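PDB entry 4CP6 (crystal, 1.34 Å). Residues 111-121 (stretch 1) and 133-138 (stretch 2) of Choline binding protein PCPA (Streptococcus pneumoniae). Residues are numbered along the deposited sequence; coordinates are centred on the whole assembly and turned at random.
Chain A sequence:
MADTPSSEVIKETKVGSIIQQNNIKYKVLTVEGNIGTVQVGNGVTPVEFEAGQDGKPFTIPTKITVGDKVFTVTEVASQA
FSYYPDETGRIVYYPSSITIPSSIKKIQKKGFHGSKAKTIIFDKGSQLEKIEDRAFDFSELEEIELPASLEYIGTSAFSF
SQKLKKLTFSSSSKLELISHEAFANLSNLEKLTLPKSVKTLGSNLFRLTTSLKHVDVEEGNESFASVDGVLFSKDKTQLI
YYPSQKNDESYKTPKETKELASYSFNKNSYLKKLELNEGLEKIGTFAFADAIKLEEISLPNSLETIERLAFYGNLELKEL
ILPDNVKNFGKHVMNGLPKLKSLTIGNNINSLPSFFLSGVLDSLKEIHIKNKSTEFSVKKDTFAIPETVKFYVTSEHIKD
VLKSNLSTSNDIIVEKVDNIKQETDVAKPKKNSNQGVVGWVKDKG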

# COMPACT_ATOMS: atom_id res chain seq x y z
N GLY A 111 1.09 -12.89 14.83
CA GLY A 111 1.06 -13.07 16.29
C GLY A 111 -0.13 -12.41 16.95
O GLY A 111 -0.60 -12.91 17.99
N PHE A 112 -0.64 -11.29 16.39
CA PHE A 112 -1.77 -10.54 16.93
C PHE A 112 -2.81 -10.29 15.84
O PHE A 112 -3.51 -9.28 15.85
CB PHE A 112 -1.29 -9.20 17.53
CG PHE A 112 -0.40 -9.32 18.74
CD1 PHE A 112 0.96 -9.54 18.61
CD2 PHE A 112 -0.92 -9.16 20.02
CE1 PHE A 112 1.80 -9.58 19.73
CE2 PHE A 112 -0.11 -9.24 21.14
CZ PHE A 112 1.25 -9.46 20.99
N HIS A 113 -2.96 -11.25 14.89
CA HIS A 113 -3.92 -11.05 13.81
C HIS A 113 -5.31 -10.72 14.40
O HIS A 113 -5.78 -11.47 15.28
CB HIS A 113 -4.03 -12.30 12.91
CG HIS A 113 -5.28 -12.27 12.10
ND1 HIS A 113 -5.33 -11.64 10.89
CD2 HIS A 113 -6.53 -12.69 12.43
CE1 HIS A 113 -6.60 -11.69 10.50
NE2 HIS A 113 -7.35 -12.34 11.39
N GLY A 114 -5.98 -9.71 13.87
CA GLY A 114 -7.33 -9.35 14.28
C GLY A 114 -7.48 -8.93 15.72
O GLY A 114 -8.62 -8.80 16.20
N SER A 115 -6.36 -8.70 16.43
CA SER A 115 -6.41 -8.36 17.85
C SER A 115 -7.45 -7.32 18.20
O SER A 115 -7.52 -6.28 17.57
CB SER A 115 -5.04 -7.89 18.32
OG SER A 115 -5.04 -7.55 19.70
N LYS A 116 -8.22 -7.57 19.26
CA LYS A 116 -9.20 -6.60 19.73
C LYS A 116 -8.60 -5.63 20.75
O LYS A 116 -9.31 -4.74 21.23
CB LYS A 116 -10.39 -7.32 20.34
CG LYS A 116 -11.21 -8.04 19.29
CD LYS A 116 -12.42 -8.69 19.94
CE LYS A 116 -13.41 -7.72 20.51
NZ LYS A 116 -14.63 -8.44 21.02
N ALA A 117 -7.29 -5.76 21.06
CA ALA A 117 -6.66 -4.84 22.00
C ALA A 117 -6.61 -3.43 21.36
O ALA A 117 -6.23 -3.25 20.19
CB ALA A 117 -5.25 -5.31 22.32
N LYS A 118 -7.04 -2.43 22.13
CA LYS A 118 -7.05 -1.05 21.64
C LYS A 118 -5.65 -0.46 21.73
O LYS A 118 -5.30 0.47 20.99
CB LYS A 118 -8.03 -0.18 22.44
CG LYS A 118 -9.46 -0.74 22.50
CD LYS A 118 -10.25 -0.51 21.24
CE LYS A 118 -11.52 -1.32 21.19
NZ LYS A 118 -11.28 -2.69 20.66
N THR A 119 -4.85 -0.98 22.65
CA THR A 119 -3.47 -0.58 22.75
C THR A 119 -2.58 -1.76 23.09
O THR A 119 -3.02 -2.77 23.64
CB THR A 119 -3.25 0.60 23.68
OG1 THR A 119 -1.91 1.09 23.44
CG2 THR A 119 -3.50 0.25 25.15
N ILE A 120 -1.32 -1.63 22.69
CA ILE A 120 -0.23 -2.55 22.96
C ILE A 120 0.77 -1.70 23.67
O ILE A 120 1.19 -0.66 23.12
CB ILE A 120 0.37 -3.14 21.67
CG1 ILE A 120 -0.65 -3.95 20.87
CG2 ILE A 120 1.65 -3.94 21.95
CD1 ILE A 120 -1.09 -5.25 21.50
N ILE A 121 1.11 -2.08 24.91
CA ILE A 121 2.02 -1.32 25.74
C ILE A 121 3.32 -2.08 25.87
O ILE A 121 3.31 -3.29 26.16
CB ILE A 121 1.37 -1.09 27.13
CG1 ILE A 121 0.01 -0.37 27.01
CG2 ILE A 121 2.34 -0.36 28.10
CD1 ILE A 121 -0.97 -0.74 28.08
N ASP A 133 5.47 -10.60 9.34
CA ASP A 133 4.36 -10.35 8.45
C ASP A 133 3.01 -10.43 9.09
O ASP A 133 2.74 -11.37 9.84
CB ASP A 133 4.40 -11.29 7.25
CG ASP A 133 5.69 -11.25 6.44
OD1 ASP A 133 6.54 -10.36 6.71
OD2 ASP A 133 5.78 -11.98 5.45
N ARG A 134 2.16 -9.45 8.80
CA ARG A 134 0.76 -9.48 9.25
C ARG A 134 0.59 -9.65 10.75
O ARG A 134 -0.44 -10.17 11.21
CB ARG A 134 -0.03 -10.56 8.45
CG ARG A 134 -0.11 -10.19 6.98
CD ARG A 134 -0.95 -11.16 6.15
NE ARG A 134 -1.10 -10.67 4.77
CZ ARG A 134 -2.03 -9.79 4.38
NH1 ARG A 134 -2.92 -9.31 5.26
NH2 ARG A 134 -2.08 -9.38 3.11
N ALA A 135 1.58 -9.20 11.54
CA ALA A 135 1.45 -9.39 12.99
C ALA A 135 0.20 -8.75 13.57
O ALA A 135 -0.37 -9.31 14.52
CB ALA A 135 2.68 -8.86 13.69
N PHE A 136 -0.23 -7.61 13.03
CA PHE A 136 -1.39 -6.88 13.53
C PHE A 136 -2.36 -6.61 12.41
O PHE A 136 -3.11 -5.63 12.48
CB PHE A 136 -0.93 -5.55 14.17
CG PHE A 136 -0.07 -5.71 15.40
CD1 PHE A 136 -0.64 -5.85 16.65
CD2 PHE A 136 1.32 -5.78 15.28
CE1 PHE A 136 0.16 -5.98 17.79
CE2 PHE A 136 2.12 -5.93 16.43
CZ PHE A 136 1.53 -6.06 17.66
N ASP A 137 -2.44 -7.49 11.38
CA ASP A 137 -3.39 -7.18 10.33
C ASP A 137 -4.83 -7.32 10.83
O ASP A 137 -5.12 -8.16 11.68
CB ASP A 137 -3.13 -7.94 9.02
CG ASP A 137 -3.38 -9.43 9.04
OD1 ASP A 137 -3.36 -10.02 10.14
OD2 ASP A 137 -3.60 -10.00 7.95
N PHE A 138 -5.72 -6.46 10.33
CA PHE A 138 -7.15 -6.46 10.71
C PHE A 138 -7.33 -6.19 12.21
O PHE A 138 -8.40 -6.49 12.77
CB PHE A 138 -7.84 -7.77 10.27
CG PHE A 138 -7.82 -7.96 8.77
CD1 PHE A 138 -8.78 -7.36 7.96
CD2 PHE A 138 -6.81 -8.70 8.16
CE1 PHE A 138 -8.76 -7.53 6.58
CE2 PHE A 138 -6.80 -8.90 6.77
CZ PHE A 138 -7.75 -8.28 5.99

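This is a compact contact between two turn-containing segments of one chain, held by two backbone hydrogen bonds and one side-chain hydrogen bond and packed by aromatic side chains.

Residues Phe112 to Ser115 form a type II beta turn, closed by a hydrogen bond from Ser115 N to Phe112 O at 3.0 Å. Residues Arg134 to Asp137 form a type I beta turn. Its closing bond, from Asp137 N to Arg134 O, is weak at 3.3 Å. The two segments come close along their backbones. The CA atoms of Gly114 and Phe138 are 4.6 Å apart, and those of His113 and Phe136 are 4.9 Å apart.

Two backbone amides of stretch 1 donate to carbonyls of stretch 2. Phe112 N donates to Ala135 O at 2.7 Å. The distance is short, but the angle at the hydrogen is 134°, so the bond is bent. His113 N also lies near this carbonyl, with 3.3 Å between His113 N and Ala135 O, but the angle is too poor for a hydrogen bond. Gly114 N donates to Asp137 O at 2.8 Å, and here the angle of 167° is nearly straight.

Gly114 makes a further approach through its alpha carbon. Gly114 CA lies 3.4 Å from Phe138 O in a CA-H...O contact, with an angle of 169° at the hydrogen. Glycine suits this position in two ways. Its phi of 62° is positive, which favours glycine, and a CB here would be crowded by His113 CD2 at 3.2 Å.

His113 supplies the side-chain hydrogen bond. His113 ND1 donates to Asp137 OD1 at 2.7 Å, with an angle of 154°. The carboxylate oxygen lies at the edge of the imidazole, near the ring plane, where the nitrogen can direct its hydrogen. Asp137 is also engaged within its own turn. Arg134 NH1 forms a salt bridge with Asp137 OD2 at 2.9 Å. The two carboxylate oxygens thus serve different partners, one across the contact and one within stretch 2. The CA-to-CB bond of Asp137 points sideways, but the end of the side chain comes nearer to stretch 1.

The aromatic packing centres on Phe112 and Phe136. Their planes are nearly parallel, at 11°, and the centroids are 4.8 Å apart. The rings are slid apart and barely overlap. The closest atoms are Phe112 CG and Phe136 CE1, at 3.5 Å. Phe136 has the largest area covered by the other stretch, although its CA-to-CB bond points away; the end of its side chain comes nearer to stretch 1. Ile120, in the strand, extends this apolar patch, with Ile120 CG1 3.8 Å from Phe136 CE1.

The His113 and Phe138 rings meet rim to rim, with neither over the face of the other. Their centroids are 5.9 Å apart and their planes are at 56°. The closest atoms are His113 CE1 and Phe138 CD2, at 3.8 Å. Phe138 is exposed, whereas Phe112 and Phe136 are buried.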